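Local structure of ADP-ribosylating toxin CARDS (Mycoplasma pneumoniae, 4TLV) at residues S210-A214 / Y257-S261; N496-K500 / Y568-D572. The protein transfers the ADP-ribosyl group of NAD+ to multiple target proteins and makes the cytoplasm of mammalian host cells fill with vacuoles. The contacts are given in a common frame with arbitrary orientation. Numbering follows the deposited sequence.

Contact 1: residues S210-A214 / Y257-S261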
loop_
_atom_site.group_PDB
_atom_site.type_symbol
_atom_site.label_atom_id
_atom_site.label_comp_id
_atom_site.label_asym_id
_atom_site.label_seq_id
_atom_site.Cartn_x
_atom_site.Cartn_y
_atom_site.Cartn_z
ATOM N N SER A 210 7.874 -20.239 14.307
ATOM C CA SER A 210 9.059 -19.825 15.039
ATOM C C SER A 210 9.257 -18.328 14.859
ATOM O O SER A 210 9.733 -17.882 13.815
ATOM C CB SER A 210 10.302 -20.555 14.536
ATOM O OG SER A 210 10.171 -21.955 14.705
ATOM N N ILE A 211 8.899 -17.560 15.880
ATOM C CA ILE A 211 9.016 -16.107 15.841
ATOM C C ILE A 211 10.388 -15.673 16.323
ATOM O O ILE A 211 10.782 -16.006 17.440
ATOM C CB ILE A 211 7.953 -15.451 16.744
ATOM C CG1 ILE A 211 6.600 -16.147 16.569
ATOM C CG2 ILE A 211 7.876 -13.948 16.479
ATOM C CD1 ILE A 211 6.016 -16.061 15.148
ATOM N N PRO A 212 11.111 -14.900 15.495
ATOM C CA PRO A 212 12.463 -14.464 15.843
ATOM C C PRO A 212 12.460 -13.342 16.890
ATOM O O PRO A 212 11.463 -12.640 17.055
ATOM C CB PRO A 212 13.019 -13.953 14.511
ATOM C CG PRO A 212 11.809 -13.491 13.757
ATOM C CD PRO A 212 10.676 -14.400 14.172
ATOM N N GLN A 213 13.577 -13.173 17.583
ATOM C CA GLN A 213 13.672 -12.142 18.607
ATOM C C GLN A 213 14.156 -10.813 18.046
ATOM O O GLN A 213 14.016 -9.778 18.701
ATOM C CB GLN A 213 14.603 -12.600 19.727
ATOM C CG GLN A 213 14.049 -13.787 20.501
ATOM C CD GLN A 213 14.971 -14.232 21.609
ATOM O OE1 GLN A 213 16.017 -14.832 21.357
ATOM N NE2 GLN A 213 14.592 -13.934 22.849
ATOM N N ALA A 214 14.728 -10.843 16.846
ATOM C CA ALA A 214 15.364 -9.649 16.285
ATOM C C ALA A 214 15.057 -9.426 14.805
ATOM O O ALA A 214 14.653 -10.353 14.086
ATOM C CB ALA A 214 16.863 -9.701 16.501
ATOM N N TYR A 257 17.453 -4.434 15.330
ATOM C CA TYR A 257 16.665 -4.196 16.526
ATOM C C TYR A 257 16.099 -5.485 17.081
ATOM O O TYR A 257 15.699 -6.385 16.325
ATOM C CB TYR A 257 15.460 -3.307 16.222
ATOM C CG TYR A 257 15.738 -1.982 15.536
ATOM C CD1 TYR A 257 16.196 -0.875 16.254
ATOM C CD2 TYR A 257 15.490 -1.827 14.168
ATOM C CE1 TYR A 257 16.429 0.356 15.615
ATOM C CE2 TYR A 257 15.716 -0.610 13.523
ATOM C CZ TYR A 257 16.179 0.478 14.254
ATOM O OH TYR A 257 16.389 1.682 13.612
ATOM N N ASN A 258 16.023 -5.568 18.402
ATOM C CA ASN A 258 15.144 -6.545 19.012
ATOM C C ASN A 258 13.726 -6.179 18.612
ATOM O O ASN A 258 13.407 -4.998 18.436
ATOM C CB ASN A 258 15.317 -6.550 20.535
ATOM C CG ASN A 258 16.629 -7.184 20.954
ATOM O OD1 ASN A 258 17.085 -8.151 20.329
ATOM N ND2 ASN A 258 17.249 -6.649 21.998
ATOM N N LEU A 259 12.874 -7.185 18.472
ATOM C CA LEU A 259 11.530 -6.992 17.943
ATOM C C LEU A 259 10.709 -5.960 18.706
ATOM O O LEU A 259 9.937 -5.204 18.109
ATOM C CB LEU A 259 10.792 -8.338 17.880
ATOM C CG LEU A 259 9.618 -8.454 16.910
ATOM C CD1 LEU A 259 9.980 -7.832 15.556
ATOM C CD2 LEU A 259 9.185 -9.912 16.720
ATOM N N GLN A 260 10.878 -5.927 20.027
ATOM C CA GLN A 260 10.141 -4.999 20.865
ATOM C C GLN A 260 10.688 -3.570 20.723
ATOM O O GLN A 260 10.060 -2.617 21.173
ATOM C CB GLN A 260 10.163 -5.460 22.334
ATOM C CG GLN A 260 11.555 -5.482 22.965
ATOM C CD GLN A 260 12.320 -6.791 22.731
ATOM O OE1 GLN A 260 12.105 -7.494 21.735
ATOM N NE2 GLN A 260 13.221 -7.120 23.661
ATOM N N SER A 261 11.846 -3.437 20.078
ATOM C CA SER A 261 12.509 -2.144 19.888
ATOM C C SER A 261 12.335 -1.564 18.480
ATOM O O SER A 261 12.780 -0.451 18.202
ATOM C CB SER A 261 14.004 -2.290 20.144
ATOM O OG SER A 261 14.254 -2.644 21.488
#

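Contact 2: residues N496-K500 / Y568-D572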
loop_
_atom_site.group_PDB
_atom_site.type_symbol
_atom_site.label_atom_id
_atom_site.label_comp_id
_atom_site.label_asym_id
_atom_site.label_seq_id
_atom_site.Cartn_x
_atom_site.Cartn_y
_atom_site.Cartn_z
ATOM N N ASN A 496 -17.691 -3.835 19.866
ATOM C CA ASN A 496 -18.314 -5.057 20.365
ATOM C C ASN A 496 -18.870 -4.799 21.760
ATOM O O ASN A 496 -18.236 -4.113 22.536
ATOM C CB ASN A 496 -17.282 -6.182 20.434
ATOM C CG ASN A 496 -17.770 -7.377 21.248
ATOM O OD1 ASN A 496 -18.688 -8.126 20.681
ATOM N ND2 ASN A 496 -17.323 -7.615 22.375
ATOM N N LYS A 497 -20.047 -5.335 22.075
ATOM C CA LYS A 497 -20.615 -5.173 23.428
ATOM C C LYS A 497 -20.691 -6.510 24.165
ATOM O O LYS A 497 -20.743 -6.557 25.398
ATOM C CB LYS A 497 -22.013 -4.559 23.357
ATOM C CG LYS A 497 -22.042 -3.157 22.775
ATOM C CD LYS A 497 -23.462 -2.723 22.431
ATOM C CE LYS A 497 -24.323 -2.592 23.672
ATOM N NZ LYS A 497 -25.545 -1.768 23.397
ATOM N N LEU A 498 -20.702 -7.590 23.393
ATOM C CA LEU A 498 -20.835 -8.946 23.932
ATOM C C LEU A 498 -19.647 -9.397 24.771
ATOM O O LEU A 498 -18.487 -9.239 24.376
ATOM C CB LEU A 498 -21.045 -9.947 22.792
ATOM C CG LEU A 498 -21.135 -11.433 23.165
ATOM C CD1 LEU A 498 -22.444 -11.706 23.918
ATOM C CD2 LEU A 498 -21.046 -12.310 21.924
ATOM N N ASN A 499 -19.943 -9.986 25.928
ATOM C CA ASN A 499 -18.922 -10.651 26.730
ATOM C C ASN A 499 -19.510 -11.822 27.517
ATOM O O ASN A 499 -20.701 -12.115 27.403
ATOM C CB ASN A 499 -18.231 -9.660 27.669
ATOM C CG ASN A 499 -19.197 -9.004 28.628
ATOM O OD1 ASN A 499 -20.024 -9.674 29.245
ATOM N ND2 ASN A 499 -19.102 -7.683 28.759
ATOM N N LYS A 500 -18.672 -12.484 28.308
ATOM C CA LYS A 500 -19.078 -13.698 29.019
ATOM C C LYS A 500 -20.080 -13.440 30.144
ATOM O O LYS A 500 -20.586 -14.382 30.756
ATOM C CB LYS A 500 -17.852 -14.452 29.548
ATOM C CG LYS A 500 -17.265 -15.431 28.534
ATOM C CD LYS A 500 -15.857 -15.880 28.906
ATOM C CE LYS A 500 -14.875 -14.712 28.866
ATOM N NZ LYS A 500 -13.461 -15.159 28.697
ATOM N N TYR A 568 -24.795 -7.733 14.592
ATOM C CA TYR A 568 -24.563 -8.130 15.972
ATOM C C TYR A 568 -23.305 -8.978 16.058
ATOM O O TYR A 568 -22.741 -9.359 15.034
ATOM C CB TYR A 568 -25.784 -8.912 16.503
ATOM C CG TYR A 568 -25.978 -10.272 15.860
ATOM C CD1 TYR A 568 -26.635 -10.405 14.635
ATOM C CD2 TYR A 568 -25.504 -11.420 16.477
ATOM C CE1 TYR A 568 -26.805 -11.650 14.035
ATOM C CE2 TYR A 568 -25.676 -12.674 15.896
ATOM C CZ TYR A 568 -26.324 -12.782 14.677
ATOM O OH TYR A 568 -26.479 -14.026 14.102
ATOM N N SER A 569 -22.844 -9.261 17.269
ATOM C CA SER A 569 -21.774 -10.239 17.436
ATOM C C SER A 569 -22.226 -11.373 18.359
ATOM O O SER A 569 -23.109 -11.179 19.202
ATOM C CB SER A 569 -20.485 -9.594 17.964
ATOM O OG SER A 569 -20.617 -9.111 19.294
ATOM N N THR A 570 -21.598 -12.539 18.215
ATOM C CA THR A 570 -22.080 -13.749 18.877
ATOM C C THR A 570 -20.993 -14.774 19.189
ATOM O O THR A 570 -19.948 -14.819 18.533
ATOM C CB THR A 570 -23.191 -14.424 18.035
ATOM O OG1 THR A 570 -23.661 -15.597 18.710
ATOM C CG2 THR A 570 -22.675 -14.809 16.644
ATOM N N TYR A 571 -21.244 -15.596 20.202
ATOM C CA TYR A 571 -20.390 -16.742 20.486
ATOM C C TYR A 571 -20.855 -18.001 19.738
ATOM O O TYR A 571 -20.166 -19.019 19.746
ATOM C CB TYR A 571 -20.349 -17.042 21.986
ATOM C CG TYR A 571 -19.588 -16.039 22.822
ATOM C CD1 TYR A 571 -18.226 -15.834 22.630
ATOM C CD2 TYR A 571 -20.229 -15.303 23.811
ATOM C CE1 TYR A 571 -17.526 -14.922 23.400
ATOM C CE2 TYR A 571 -19.538 -14.392 24.579
ATOM C CZ TYR A 571 -18.192 -14.204 24.368
ATOM O OH TYR A 571 -17.509 -13.301 25.141
ATOM N N ASP A 572 -22.025 -17.940 19.107
ATOM C CA ASP A 572 -22.580 -19.112 18.432
ATOM C C ASP A 572 -22.060 -19.243 17.010
ATOM O O ASP A 572 -22.331 -18.396 16.167
ATOM C CB ASP A 572 -24.107 -19.055 18.413
ATOM C CG ASP A 572 -24.711 -19.195 19.796
ATOM O OD1 ASP A 572 -24.068 -19.824 20.669
ATOM O OD2 ASP A 572 -25.828 -18.671 20.004
HETATM O O HOH W 1 -21.682 -6.886 20.524
#

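Contact 1: residues S210-A214 / Y257-S261
The two segments meet at one bridge pair. Ala214 opens strand 214-219, and Asn258 lies on strand 253-258. Their CA atoms lie 4.1 Å apart in an antiparallel, non-hydrogen-bonded pair. Past Gln213 and Leu259 the backbones part, and the end-to-end directions of the touching parts differ by 129°. One hydrogen bond joins the segments: Leu259 N donates to Gln213 O at 2.8 Å, with 161° at the hydrogen. Two CA-H...O contacts accompany it at the bridge pair. Asn258 CA is 3.4 Å from Gln213 O, and Ala214 CA is 3.3 Å from Tyr257 O. Residues 258-261 form a type I beta turn, closed by a backbone hydrogen bond of 2.8 Å from Ser261 N to Asn258 O. The bridge belongs to a small three-stranded antiparallel sheet, with 214-219 central and 253-258 outer. Tyr257 carries the pairing on through backbone bonding with Ala215. Segment 210-214 and the start of 257-261 fall in the region inferred to form the NAD+-binding pocket. Leu259 is the main side chain here. Its CB points toward 210-214, and its CD2 lies 4.2 Å from Ile211 CG2 and 3.6 Å from Pro212 O. Leu259 also touches Leu40 and Met120, while Ile211 packs on Phe36, Met117 and Ala118, so helices 35-40 and 115-126 cover this apolar patch. At the surface, Ala214 CB is 4.1 Å from Asn258 OD1.

Contact 2: residues N496-K500 / Y568-D572
Tyr571, Leu498 and Ser569 bury most of the surface in this contact. Leu498 points toward 568-572. Its CD2 lies over one face of the Tyr571 ring, 3.9 Å from the centroid, in a CH-pi contact. The same methyl is 3.5 Å from Thr570 CA. Asn499 O and Lys500 N lie at the ring edge, near its plane. Tyr571 OH is 3.4 Å from Asn499 CA and has a weak hydrogen bond to Asp551. Ser569 OG donates to Asn496 OD1 at 2.6 Å. A water accepts from Lys497 N at 2.7 Å and donates to Ser569 OG at 2.8 Å. Asn496 ND2 bonds to Leu498 O at 2.8 Å and also to Asn523. Within the D3 beta-trefoil, the contact sets the loop between strands 490-495 and 506-512 against the end of strand 567-570. Strand 506-512 pairs with both 490-495 and 567-570. Direct hydrogen bonding between the segments is thus between side chains, the water links Ser569 OG to a backbone nitrogen, and apolar packing gathers at Tyr571.

In the fold
Contact 1 and contact 2 are separate sites in different domains. Their centres are 34 Å apart and their nearest atoms about 23 Å apart, so they do not touch. They follow one another in series along the chain: contact 1 closes before contact 2 opens. In contact 1, 210-214 and the start of 257-261 fall in the region inferred to form the NAD+-binding pocket, and the contact packs on helices 35-40 and 115-126 of the mART domain. Contact 2 lies in D3, the C-terminal beta-trefoil, in the part of the chain needed for binding annexin A2. The D2 trefoil comes between them in sequence.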